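Local coordinates for protein condensin complex subunit 3 (Schizosaccharomyces pombe, PDB 5OQR) that serves as a regulatory subunit of condensin, the complex required to convert interphase chromatin into condensed, mitotic-like chromosomes, at residues L366-L371 / I402-E407; I502-L507 / V537-T542; A565-L570 / L597-E602. All blocks are in the same frame, centred on the assembly; numbering follows the deposited sequence.

In the fold
From the N terminus the three contacts follow in series along an all-helical solenoid; none nests in or crosses another. Contact 1 closes a 30-residue loop containing helix 378-394 and joins helix 356-372 to helix 399-412. Contact 2 closes 29 residues around helix 518-534, joining helix 500-514 of HEAT 7 to helix 537-554 of HEAT 8. Contact 3 closes 26 residues around helix 580-597, bringing helix 563-574 against the turn that starts helix 601-613. Centres lie about 26 Å apart between contacts 1 and 2, about 22 Å between 2 and 3, and about 37 Å between 1 and 3. The short loops keep each contact local; helix 537-554 of contact 2 directly precedes helix 563-574.

Contact 1 of 3, residues L366-L371 / I402-E407; sequences LLYIGL and ISLHIE
A near-parallel pairing of helices in the HEAT-repeat solenoid brings L367, Y368 and L371 of helix 356-372 against L404, H405 and E407 of helix 399-412, the latter segment within HEAT 6. The short segment axes approach to 10.0 Å at 24°, and L367 and L404 face each other with CA atoms 6.6 Å apart. Both methyls of L404 meet the Y368 ring: CD1 sits above one face, displaced toward the rim, while CD2 lies 3.9 Å from Y368 CE1 and also touches L371 CD1 at 4.0 Å. One turn before L371 on helix 356-372, L367 puts its CD1 3.7 Å from L404 CB. That methyl also makes a CH-pi contact over the H405 imidazole, 3.9 Å from the ring centroid and 23° off its normal. Both imidazole nitrogens are bonded outside the segments, ND1 to L401 O and NE2 to Y347 OH, which pins the ring. E407 reaches across by its aliphatic part: with CG anti to the backbone N (chi1 178°), CG comes 3.8 Å from L371 CD2, and the two side chains cross at about a right angle. E407 OE1 makes a salt bridge with a basic side chain of another protein chain. Across the two segments the contact is apolar, with no hydrogen bond; the polar partners of H405 and E407 lie outside them.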
ATOM      1  N   LEU A 366     -11.743  16.655  22.543  1.00 35.73           N
ATOM      2  CA  LEU A 366     -12.992  17.316  22.901  1.00 26.70           C
ATOM      3  C   LEU A 366     -13.431  18.290  21.816  1.00 27.02           C
ATOM      4  O   LEU A 366     -14.629  18.429  21.545  1.00 26.71           O
ATOM      5  CB  LEU A 366     -12.837  18.037  24.240  1.00 28.82           C
ATOM      6  CG  LEU A 366     -12.555  17.160  25.461  1.00 29.67           C
ATOM      7  CD1 LEU A 366     -12.433  18.020  26.706  1.00 28.41           C
ATOM      8  CD2 LEU A 366     -13.636  16.108  25.648  1.00 37.04           C
ATOM      9  N   LEU A 367     -12.481  18.975  21.184  1.00 24.98           N
ATOM     10  CA  LEU A 367     -12.826  19.860  20.078  1.00 23.66           C
ATOM     11  C   LEU A 367     -13.390  19.072  18.901  1.00 28.52           C
ATOM     12  O   LEU A 367     -14.310  19.538  18.220  1.00 26.94           O
ATOM     13  CB  LEU A 367     -11.598  20.661  19.651  1.00 25.78           C
ATOM     14  CG  LEU A 367     -11.116  21.708  20.654  1.00 27.36           C
ATOM     15  CD1 LEU A 367      -9.728  22.205  20.293  1.00 29.56           C
ATOM     16  CD2 LEU A 367     -12.095  22.867  20.716  1.00 29.65           C
ATOM     17  N   TYR A 368     -12.849  17.879  18.643  1.00 27.67           N
ATOM     18  CA  TYR A 368     -13.387  17.043  17.576  1.00 27.46           C
ATOM     19  C   TYR A 368     -14.827  16.648  17.865  1.00 28.43           C
ATOM     20  O   TYR A 368     -15.677  16.673  16.967  1.00 35.43           O
ATOM     21  CB  TYR A 368     -12.523  15.793  17.392  1.00 30.08           C
ATOM     22  CG  TYR A 368     -11.300  16.004  16.531  1.00 26.27           C
ATOM     23  CD1 TYR A 368     -11.404  16.571  15.271  1.00 26.32           C
ATOM     24  CD2 TYR A 368     -10.040  15.638  16.979  1.00 31.58           C
ATOM     25  CE1 TYR A 368     -10.292  16.767  14.480  1.00 27.56           C
ATOM     26  CE2 TYR A 368      -8.921  15.831  16.200  1.00 32.25           C
ATOM     27  CZ  TYR A 368      -9.053  16.396  14.949  1.00 36.24           C
ATOM     28  OH  TYR A 368      -7.941  16.592  14.165  1.00 48.27           O
ATOM     29  N   ILE A 369     -15.120  16.273  19.109  1.00 27.53           N
ATOM     30  CA  ILE A 369     -16.499  15.986  19.487  1.00 30.76           C
ATOM     31  C   ILE A 369     -17.368  17.214  19.272  1.00 31.30           C
ATOM     32  O   ILE A 369     -18.510  17.111  18.811  1.00 35.36           O
ATOM     33  CB  ILE A 369     -16.564  15.496  20.945  1.00 26.31           C
ATOM     34  CG1 ILE A 369     -15.764  14.201  21.103  1.00 31.10           C
ATOM     35  CG2 ILE A 369     -18.009  15.270  21.370  1.00 31.19           C
ATOM     36  CD1 ILE A 369     -15.498  13.814  22.536  1.00 30.90           C
ATOM     37  N   GLY A 370     -16.840  18.395  19.591  1.00 33.25           N
ATOM     38  CA  GLY A 370     -17.622  19.609  19.439  1.00 31.73           C
ATOM     39  C   GLY A 370     -17.866  19.967  17.988  1.00 29.33           C
ATOM     40  O   GLY A 370     -18.953  20.425  17.628  1.00 35.73           O
ATOM     41  N   LEU A 371     -16.861  19.771  17.136  1.00 33.13           N
ATOM     42  CA  LEU A 371     -17.037  20.005  15.708  1.00 33.98           C
ATOM     43  C   LEU A 371     -18.083  19.083  15.099  1.00 37.01           C
ATOM     44  O   LEU A 371     -18.664  19.422  14.063  1.00 48.15           O
ATOM     45  CB  LEU A 371     -15.703  19.832  14.982  1.00 24.10           C
ATOM     46  CG  LEU A 371     -14.724  20.998  15.127  1.00 27.54           C
ATOM     47  CD1 LEU A 371     -13.309  20.562  14.805  1.00 27.34           C
ATOM     48  CD2 LEU A 371     -15.135  22.145  14.229  1.00 28.36           C
ATOM     49  N   ILE A 402      -4.688  25.731  18.004  1.00 31.50           N
ATOM     50  CA  ILE A 402      -5.203  26.981  17.450  1.00 33.11           C
ATOM     51  C   ILE A 402      -6.163  26.706  16.301  1.00 31.77           C
ATOM     52  O   ILE A 402      -7.234  27.316  16.207  1.00 29.70           O
ATOM     53  CB  ILE A 402      -4.036  27.887  17.008  1.00 38.81           C
ATOM     54  CG1 ILE A 402      -3.348  28.489  18.236  1.00 37.04           C
ATOM     55  CG2 ILE A 402      -4.528  28.993  16.063  1.00 30.85           C
ATOM     56  CD1 ILE A 402      -2.106  29.299  17.923  1.00 48.95           C
ATOM     57  N   SER A 403      -5.793  25.790  15.404  1.00 39.40           N
ATOM     58  CA  SER A 403      -6.602  25.551  14.214  1.00 31.81           C
ATOM     59  C   SER A 403      -7.975  25.007  14.583  1.00 28.74           C
ATOM     60  O   SER A 403      -9.000  25.492  14.093  1.00 29.41           O
ATOM     61  CB  SER A 403      -5.874  24.588  13.279  1.00 41.08           C
ATOM     62  OG  SER A 403      -4.558  25.041  13.018  1.00 55.15           O
ATOM     63  N   LEU A 404      -8.016  23.989  15.443  1.00 27.75           N
ATOM     64  CA  LEU A 404      -9.295  23.414  15.841  1.00 29.70           C
ATOM     65  C   LEU A 404     -10.152  24.415  16.605  1.00 30.06           C
ATOM     66  O   LEU A 404     -11.382  24.397  16.480  1.00 25.41           O
ATOM     67  CB  LEU A 404      -9.062  22.160  16.681  1.00 29.68           C
ATOM     68  CG  LEU A 404      -8.451  20.967  15.943  1.00 31.90           C
ATOM     69  CD1 LEU A 404      -8.186  19.831  16.912  1.00 38.66           C
ATOM     70  CD2 LEU A 404      -9.353  20.494  14.814  1.00 37.56           C
ATOM     71  N   HIS A 405      -9.531  25.289  17.398  1.00 30.10           N
ATOM     72  CA  HIS A 405     -10.289  26.323  18.093  1.00 27.04           C
ATOM     73  C   HIS A 405     -10.948  27.272  17.104  1.00 26.93           C
ATOM     74  O   HIS A 405     -12.143  27.566  17.207  1.00 28.82           O
ATOM     75  CB  HIS A 405      -9.378  27.098  19.043  1.00 32.06           C
ATOM     76  CG  HIS A 405      -9.226  26.462  20.387  1.00 31.66           C
ATOM     77  ND1 HIS A 405      -8.188  25.611  20.697  1.00 31.15           N
ATOM     78  CD2 HIS A 405      -9.986  26.549  21.502  1.00 32.70           C
ATOM     79  CE1 HIS A 405      -8.314  25.203  21.946  1.00 33.87           C
ATOM     80  NE2 HIS A 405      -9.398  25.757  22.456  1.00 29.83           N
ATOM     81  N   ILE A 406     -10.174  27.769  16.139  1.00 25.99           N
ATOM     82  CA  ILE A 406     -10.707  28.713  15.166  1.00 27.41           C
ATOM     83  C   ILE A 406     -11.670  28.022  14.211  1.00 29.66           C
ATOM     84  O   ILE A 406     -12.628  28.638  13.731  1.00 31.19           O
ATOM     85  CB  ILE A 406      -9.547  29.398  14.424  1.00 27.61           C
ATOM     86  CG1 ILE A 406      -8.752  30.259  15.410  1.00 25.97           C
ATOM     87  CG2 ILE A 406     -10.067  30.235  13.253  1.00 30.67           C
ATOM     88  CD1 ILE A 406      -7.504  30.898  14.842  1.00 28.53           C
ATOM     89  N   GLU A 407     -11.441  26.743  13.916  1.00 31.29           N
ATOM     90  CA  GLU A 407     -12.377  25.999  13.081  1.00 30.43           C
ATOM     91  C   GLU A 407     -13.710  25.808  13.792  1.00 29.49           C
ATOM     92  O   GLU A 407     -14.774  25.966  13.185  1.00 27.47           O
ATOM     93  CB  GLU A 407     -11.768  24.650  12.700  1.00 32.91           C
ATOM     94  CG  GLU A 407     -12.666  23.766  11.859  1.00 39.31           C
ATOM     95  CD  GLU A 407     -12.004  22.451  11.490  1.00 53.08           C
ATOM     96  OE1 GLU A 407     -10.793  22.297  11.760  1.00 46.12           O
ATOM     97  OE2 GLU A 407     -12.694  21.571  10.935  1.00 51.54           O
TER

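Contact 2 of 3, residues I502-L507 / V537-T542; sequences IREKGL and VVLKCT
The carbonyl oxygen of V538 is gripped twice by T542, both residues belonging to the helix surface that faces helix 500-514. T542 OG1 donates to V538 O at 3.2 Å, tilted 25° from the carbonyl plane, and T542 N donates to the same oxygen from the opposite face. The hydroxyl is thus turned back onto its own helix, leaving T542 CG2 as the atom nearest L507, 4.5 Å from L507 CB. The shortest contact between the helices is apolar: L507 CD1 meets L539 CD1 at 3.6 Å, their side chains crossing at about a right angle. L507 and L539 also both touch C531 of helix 518-534, which extends this small apolar cluster. One turn earlier, E504 stretches its extended chain toward V538, whose CG1 is 3.9 Å from CD, OE1 and OE2 of E504 alike, so the methyl meets the whole carboxylate in a van der Waals contact. Only 228 Å² is buried in all, as fits a surface contact. The segment axes run 11.0 Å apart with directions differing by just 8°, and E504 and L539 stand opposite in register. Such parallel neighbours, one in HEAT 7 and one in HEAT 8, are the side-by-side stacking by which successive repeats build an alpha-solenoid.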
ATOM      1  N   ILE A 502       8.903  35.234  10.593  1.00 41.57           N
ATOM      2  CA  ILE A 502       7.745  36.092  10.368  1.00 40.47           C
ATOM      3  C   ILE A 502       7.493  36.260   8.877  1.00 34.27           C
ATOM      4  O   ILE A 502       6.346  36.218   8.419  1.00 41.02           O
ATOM      5  CB  ILE A 502       7.950  37.447  11.072  1.00 39.48           C
ATOM      6  CG1 ILE A 502       7.958  37.249  12.590  1.00 40.08           C
ATOM      7  CG2 ILE A 502       6.861  38.441  10.673  1.00 40.13           C
ATOM      8  CD1 ILE A 502       8.403  38.466  13.371  1.00 57.74           C
ATOM      9  N   ARG A 503       8.557  36.450   8.097  1.00 38.17           N
ATOM     10  CA  ARG A 503       8.400  36.606   6.655  1.00 40.24           C
ATOM     11  C   ARG A 503       7.764  35.370   6.033  1.00 38.28           C
ATOM     12  O   ARG A 503       6.867  35.481   5.191  1.00 42.14           O
ATOM     13  CB  ARG A 503       9.757  36.883   6.017  1.00 46.18           C
ATOM     14  CG  ARG A 503       9.687  37.349   4.579  1.00 49.36           C
ATOM     15  CD  ARG A 503      10.999  37.086   3.878  1.00 74.93           C
ATOM     16  NE  ARG A 503      12.137  37.402   4.739  1.00 82.09           N
ATOM     17  CZ  ARG A 503      13.371  36.947   4.550  1.00 97.88           C
ATOM     18  NH1 ARG A 503      13.642  36.144   3.528  1.00 96.34           N
ATOM     19  NH2 ARG A 503      14.338  37.291   5.390  1.00 88.96           N
ATOM     20  N   GLU A 504       8.223  34.182   6.428  1.00 40.13           N
ATOM     21  CA  GLU A 504       7.638  32.956   5.901  1.00 37.96           C
ATOM     22  C   GLU A 504       6.172  32.837   6.289  1.00 32.66           C
ATOM     23  O   GLU A 504       5.333  32.457   5.465  1.00 41.33           O
ATOM     24  CB  GLU A 504       8.428  31.745   6.396  1.00 38.86           C
ATOM     25  CG  GLU A 504       9.836  31.667   5.835  1.00 42.65           C
ATOM     26  CD  GLU A 504      10.605  30.461   6.341  1.00 54.49           C
ATOM     27  OE1 GLU A 504      10.084  29.745   7.222  1.00 53.55           O
ATOM     28  OE2 GLU A 504      11.731  30.229   5.854  1.00 52.75           O
ATOM     29  N   LYS A 505       5.841  33.161   7.539  1.00 40.08           N
ATOM     30  CA  LYS A 505       4.452  33.091   7.977  1.00 41.70           C
ATOM     31  C   LYS A 505       3.605  34.145   7.274  1.00 37.44           C
ATOM     32  O   LYS A 505       2.440  33.895   6.947  1.00 35.96           O
ATOM     33  CB  LYS A 505       4.379  33.256   9.494  1.00 38.99           C
ATOM     34  CG  LYS A 505       2.971  33.213  10.066  1.00 44.20           C
ATOM     35  CD  LYS A 505       2.339  31.831   9.972  1.00 47.02           C
ATOM     36  CE  LYS A 505       3.011  30.830  10.895  1.00 57.84           C
ATOM     37  NZ  LYS A 505       3.014  31.284  12.315  1.00 61.02           N
ATOM     38  N   GLY A 506       4.175  35.325   7.026  1.00 35.16           N
ATOM     39  CA  GLY A 506       3.428  36.358   6.333  1.00 33.22           C
ATOM     40  C   GLY A 506       3.088  35.970   4.908  1.00 35.56           C
ATOM     41  O   GLY A 506       2.017  36.310   4.401  1.00 30.59           O
ATOM     42  N   LEU A 507       3.995  35.255   4.241  1.00 33.23           N
ATOM     43  CA  LEU A 507       3.732  34.837   2.867  1.00 34.40           C
ATOM     44  C   LEU A 507       2.628  33.791   2.807  1.00 34.45           C
ATOM     45  O   LEU A 507       1.772  33.840   1.919  1.00 34.95           O
ATOM     46  CB  LEU A 507       5.013  34.305   2.226  1.00 36.26           C
ATOM     47  CG  LEU A 507       5.959  35.376   1.678  1.00 37.21           C
ATOM     48  CD1 LEU A 507       7.312  34.778   1.372  1.00 44.72           C
ATOM     49  CD2 LEU A 507       5.377  36.023   0.435  1.00 36.76           C
ATOM     50  N   VAL A 537      14.520  26.612  -0.046  1.00 38.82           N
ATOM     51  CA  VAL A 537      13.657  25.485  -0.384  1.00 36.88           C
ATOM     52  C   VAL A 537      12.280  25.663   0.240  1.00 38.88           C
ATOM     53  O   VAL A 537      11.254  25.412  -0.404  1.00 45.48           O
ATOM     54  CB  VAL A 537      14.314  24.162   0.054  1.00 38.29           C
ATOM     55  CG1 VAL A 537      13.369  22.987  -0.161  1.00 39.98           C
ATOM     56  CG2 VAL A 537      15.605  23.943  -0.715  1.00 52.88           C
ATOM     57  N   VAL A 538      12.233  26.091   1.502  1.00 46.02           N
ATOM     58  CA  VAL A 538      10.949  26.342   2.151  1.00 42.19           C
ATOM     59  C   VAL A 538      10.150  27.364   1.355  1.00 40.79           C
ATOM     60  O   VAL A 538       8.921  27.269   1.249  1.00 33.78           O
ATOM     61  CB  VAL A 538      11.169  26.802   3.604  1.00 40.54           C
ATOM     62  CG1 VAL A 538       9.858  27.259   4.241  1.00 37.33           C
ATOM     63  CG2 VAL A 538      11.785  25.682   4.423  1.00 41.27           C
ATOM     64  N   LEU A 539      10.833  28.357   0.789  1.00 37.24           N
ATOM     65  CA  LEU A 539      10.147  29.389   0.025  1.00 31.74           C
ATOM     66  C   LEU A 539       9.733  28.875  -1.347  1.00 39.24           C
ATOM     67  O   LEU A 539       8.674  29.252  -1.860  1.00 35.53           O
ATOM     68  CB  LEU A 539      11.049  30.617  -0.104  1.00 33.87           C
ATOM     69  CG  LEU A 539      10.399  31.991   0.078  1.00 44.29           C
ATOM     70  CD1 LEU A 539       9.725  32.121   1.434  1.00 39.74           C
ATOM     71  CD2 LEU A 539      11.441  33.084  -0.088  1.00 37.79           C
ATOM     72  N   LYS A 540      10.552  28.011  -1.952  1.00 44.43           N
ATOM     73  CA  LYS A 540      10.165  27.380  -3.206  1.00 34.68           C
ATOM     74  C   LYS A 540       8.893  26.564  -3.035  1.00 33.52           C
ATOM     75  O   LYS A 540       8.001  26.603  -3.889  1.00 31.37           O
ATOM     76  CB  LYS A 540      11.297  26.492  -3.717  1.00 34.52           C
ATOM     77  CG  LYS A 540      12.520  27.242  -4.199  1.00 39.94           C
ATOM     78  CD  LYS A 540      13.649  26.276  -4.507  1.00 44.74           C
ATOM     79  CE  LYS A 540      14.901  26.997  -4.960  1.00 48.24           C
ATOM     80  NZ  LYS A 540      14.807  27.443  -6.375  1.00 59.76           N
ATOM     81  N   CYS A 541       8.793  25.812  -1.937  1.00 32.46           N
ATOM     82  CA  CYS A 541       7.586  25.032  -1.686  1.00 36.57           C
ATOM     83  C   CYS A 541       6.376  25.932  -1.477  1.00 33.46           C
ATOM     84  O   CYS A 541       5.259  25.563  -1.847  1.00 39.05           O
ATOM     85  CB  CYS A 541       7.788  24.126  -0.474  1.00 34.32           C
ATOM     86  SG  CYS A 541       9.060  22.874  -0.686  1.00 44.83           S
ATOM     87  N   THR A 542       6.575  27.112  -0.891  1.00 32.51           N
ATOM     88  CA  THR A 542       5.465  28.044  -0.721  1.00 35.64           C
ATOM     89  C   THR A 542       4.999  28.577  -2.067  1.00 30.01           C
ATOM     90  O   THR A 542       3.799  28.773  -2.283  1.00 29.15           O
ATOM     91  CB  THR A 542       5.879  29.191   0.206  1.00 33.79           C
ATOM     92  OG1 THR A 542       6.108  28.679   1.522  1.00 30.68           O
ATOM     93  CG2 THR A 542       4.799  30.267   0.278  1.00 30.43           C
TER

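Contact 3 of 3, residues A565-L570 / L597-E602; sequences AISSIL and LHYRDE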
ATOM      1  N   ALA A 565       6.289  31.110 -17.163  1.00 52.33           N
ATOM      2  CA  ALA A 565       7.052  31.255 -15.928  1.00 44.92           C
ATOM      3  C   ALA A 565       6.604  30.245 -14.881  1.00 39.29           C
ATOM      4  O   ALA A 565       7.433  29.692 -14.150  1.00 43.07           O
ATOM      5  CB  ALA A 565       6.914  32.678 -15.392  1.00 37.14           C
ATOM      6  N   ILE A 566       5.300  29.990 -14.792  1.00 36.27           N
ATOM      7  CA  ILE A 566       4.798  29.024 -13.824  1.00 35.27           C
ATOM      8  C   ILE A 566       5.196  27.612 -14.231  1.00 36.82           C
ATOM      9  O   ILE A 566       5.660  26.818 -13.406  1.00 32.94           O
ATOM     10  CB  ILE A 566       3.273  29.170 -13.671  1.00 31.75           C
ATOM     11  CG1 ILE A 566       2.957  30.471 -12.929  1.00 27.54           C
ATOM     12  CG2 ILE A 566       2.675  27.975 -12.934  1.00 31.99           C
ATOM     13  CD1 ILE A 566       1.499  30.863 -12.951  1.00 29.26           C
ATOM     14  N   SER A 567       5.018  27.278 -15.511  1.00 36.92           N
ATOM     15  CA  SER A 567       5.440  25.968 -15.993  1.00 37.38           C
ATOM     16  C   SER A 567       6.929  25.756 -15.757  1.00 37.07           C
ATOM     17  O   SER A 567       7.364  24.644 -15.441  1.00 39.26           O
ATOM     18  CB  SER A 567       5.103  25.828 -17.476  1.00 41.09           C
ATOM     19  OG  SER A 567       3.712  25.969 -17.697  1.00 36.46           O
ATOM     20  N   SER A 568       7.724  26.818 -15.894  1.00 37.48           N
ATOM     21  CA  SER A 568       9.163  26.705 -15.685  1.00 34.67           C
ATOM     22  C   SER A 568       9.481  26.209 -14.280  1.00 44.15           C
ATOM     23  O   SER A 568      10.231  25.241 -14.107  1.00 44.89           O
ATOM     24  CB  SER A 568       9.831  28.053 -15.943  1.00 38.78           C
ATOM     25  OG  SER A 568      11.203  28.014 -15.594  1.00 52.80           O
ATOM     26  N   ILE A 569       8.926  26.863 -13.255  1.00 40.79           N
ATOM     27  CA  ILE A 569       9.235  26.464 -11.887  1.00 39.26           C
ATOM     28  C   ILE A 569       8.696  25.071 -11.602  1.00 34.12           C
ATOM     29  O   ILE A 569       9.281  24.323 -10.812  1.00 33.09           O
ATOM     30  CB  ILE A 569       8.699  27.495 -10.873  1.00 38.73           C
ATOM     31  CG1 ILE A 569       7.169  27.517 -10.855  1.00 40.69           C
ATOM     32  CG2 ILE A 569       9.231  28.882 -11.199  1.00 33.91           C
ATOM     33  CD1 ILE A 569       6.592  28.253  -9.683  1.00 36.74           C
ATOM     34  N   LEU A 570       7.584  24.695 -12.237  1.00 31.48           N
ATOM     35  CA  LEU A 570       7.072  23.337 -12.089  1.00 33.33           C
ATOM     36  C   LEU A 570       8.029  22.320 -12.699  1.00 39.80           C
ATOM     37  O   LEU A 570       8.216  21.229 -12.147  1.00 38.58           O
ATOM     38  CB  LEU A 570       5.689  23.225 -12.728  1.00 37.29           C
ATOM     39  CG  LEU A 570       4.544  23.932 -11.999  1.00 34.15           C
ATOM     40  CD1 LEU A 570       3.299  23.967 -12.864  1.00 29.68           C
ATOM     41  CD2 LEU A 570       4.242  23.246 -10.677  1.00 36.13           C
ATOM     42  N   LEU A 597      -7.495  20.772 -14.169  1.00 33.59           N
ATOM     43  CA  LEU A 597      -7.539  21.864 -15.131  1.00 37.00           C
ATOM     44  C   LEU A 597      -7.214  21.459 -16.562  1.00 33.81           C
ATOM     45  O   LEU A 597      -7.523  22.223 -17.479  1.00 32.64           O
ATOM     46  CB  LEU A 597      -6.558  22.968 -14.708  1.00 28.29           C
ATOM     47  CG  LEU A 597      -7.117  24.207 -14.003  1.00 30.43           C
ATOM     48  CD1 LEU A 597      -8.094  23.850 -12.899  1.00 33.26           C
ATOM     49  CD2 LEU A 597      -5.975  25.037 -13.445  1.00 31.28           C
ATOM     50  N   HIS A 598      -6.612  20.292 -16.780  1.00 32.28           N
ATOM     51  CA  HIS A 598      -5.998  19.965 -18.064  1.00 30.63           C
ATOM     52  C   HIS A 598      -5.033  21.077 -18.467  1.00 31.20           C
ATOM     53  O   HIS A 598      -5.188  21.748 -19.487  1.00 43.93           O
ATOM     54  CB  HIS A 598      -7.050  19.724 -19.150  1.00 26.94           C
ATOM     55  CG  HIS A 598      -7.726  18.393 -19.052  1.00 30.23           C
ATOM     56  ND1 HIS A 598      -7.028  17.205 -19.029  1.00 35.98           N
ATOM     57  CD2 HIS A 598      -9.035  18.061 -18.983  1.00 36.62           C
ATOM     58  CE1 HIS A 598      -7.878  16.199 -18.941  1.00 41.26           C
ATOM     59  NE2 HIS A 598      -9.104  16.690 -18.911  1.00 40.73           N
ATOM     60  N   TYR A 599      -4.024  21.266 -17.621  1.00 32.72           N
ATOM     61  CA  TYR A 599      -3.087  22.381 -17.737  1.00 32.96           C
ATOM     62  C   TYR A 599      -1.881  21.919 -18.542  1.00 37.50           C
ATOM     63  O   TYR A 599      -0.886  21.441 -17.996  1.00 34.80           O
ATOM     64  CB  TYR A 599      -2.691  22.878 -16.353  1.00 33.75           C
ATOM     65  CG  TYR A 599      -1.709  24.027 -16.344  1.00 32.25           C
ATOM     66  CD1 TYR A 599      -2.126  25.323 -16.606  1.00 32.34           C
ATOM     67  CD2 TYR A 599      -0.369  23.818 -16.058  1.00 33.04           C
ATOM     68  CE1 TYR A 599      -1.236  26.375 -16.595  1.00 30.56           C
ATOM     69  CE2 TYR A 599       0.530  24.864 -16.045  1.00 36.28           C
ATOM     70  CZ  TYR A 599       0.090  26.142 -16.313  1.00 35.61           C
ATOM     71  OH  TYR A 599       0.979  27.192 -16.300  1.00 35.80           O
ATOM     72  N   ARG A 600      -1.974  22.064 -19.864  1.00 44.55           N
ATOM     73  CA  ARG A 600      -0.867  21.759 -20.768  1.00 33.36           C
ATOM     74  C   ARG A 600      -0.418  20.308 -20.617  1.00 34.78           C
ATOM     75  O   ARG A 600       0.773  20.011 -20.511  1.00 38.17           O
ATOM     76  CB  ARG A 600       0.301  22.715 -20.526  1.00 36.85           C
ATOM     77  CG  ARG A 600      -0.116  24.119 -20.120  1.00 32.71           C
ATOM     78  CD  ARG A 600       1.081  25.040 -20.005  1.00 39.89           C
ATOM     79  NE  ARG A 600       1.589  25.446 -21.312  1.00 46.58           N
ATOM     80  CZ  ARG A 600       2.727  26.101 -21.505  1.00 43.28           C
ATOM     81  NH1 ARG A 600       3.100  26.429 -22.732  1.00 62.87           N
ATOM     82  NH2 ARG A 600       3.497  26.425 -20.478  1.00 53.18           N
ATOM     83  N   ASP A 601      -1.393  19.395 -20.604  1.00 34.21           N
ATOM     84  CA  ASP A 601      -1.100  17.983 -20.375  1.00 38.91           C
ATOM     85  C   ASP A 601       0.052  17.517 -21.252  1.00 39.91           C
ATOM     86  O   ASP A 601       1.031  16.948 -20.764  1.00 38.97           O
ATOM     87  CB  ASP A 601      -2.339  17.131 -20.653  1.00 38.07           C
ATOM     88  CG  ASP A 601      -3.589  17.693 -20.023  1.00 39.20           C
ATOM     89  OD1 ASP A 601      -3.721  18.930 -19.978  1.00 40.10           O
ATOM     90  OD2 ASP A 601      -4.444  16.899 -19.581  1.00 38.13           O
ATOM     91  N   GLU A 602      -0.056  17.764 -22.559  1.00 55.72           N
ATOM     92  CA  GLU A 602       0.957  17.315 -23.510  1.00 55.86           C
ATOM     93  C   GLU A 602       2.354  17.720 -23.064  1.00 51.10           C
ATOM     94  O   GLU A 602       3.301  16.929 -23.154  1.00 44.07           O
ATOM     95  CB  GLU A 602       0.666  17.888 -24.899  1.00 68.04           C
ATOM     96  CG  GLU A 602      -0.809  17.896 -25.305  1.00 70.68           C
ATOM     97  CD  GLU A 602      -1.556  19.135 -24.825  1.00 78.41           C
ATOM     98  OE1 GLU A 602      -0.907  20.178 -24.598  1.00 80.38           O
ATOM     99  OE2 GLU A 602      -2.791  19.057 -24.656  1.00 69.96           O
TER
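Two torsions help bring Y599 and R600 to S567: chi1 of Y599 (179°) sets CG anti to the backbone N, and chi3 of R600 (76°) turns NE aside from the otherwise extended chain. R600 NH2 then donates to S567 OG at 2.8 Å. The N-H...O angle is 148°, and the oxygen lies at the edge of the guanidinium, nearly in its plane. S567 OG is also bonded to E563 O, one turn back on its own helix, so the arginine meets a hydroxyl already anchored there. The Y599 ring is placed by its contacts: Y599 OH comes 3.3 Å from S567 OG and 3.8 Å from I566 CG2, while Y599 CE2 is 4.3 Å from L570 CD1. R600 CG lies above the centre of one face of the Y599 ring, 4.0 Å from its plane, so the two side chains that reach the helix also pack on each other. Within the turn, H598 ND1 donates to D601 OD2 at 2.7 Å, using the carboxylate's syn lone pair, so the bond spans Y599 and R600. F604 of helix 601-613 touches S567, L570 and Y599. Following the end of helix 580-597, with H598 at positive phi and R600 in the N-cap position of helix 601-613, this is a tight interhelical turn of an alpha-solenoid, here docked on helix 563-574, the helix before 580-597.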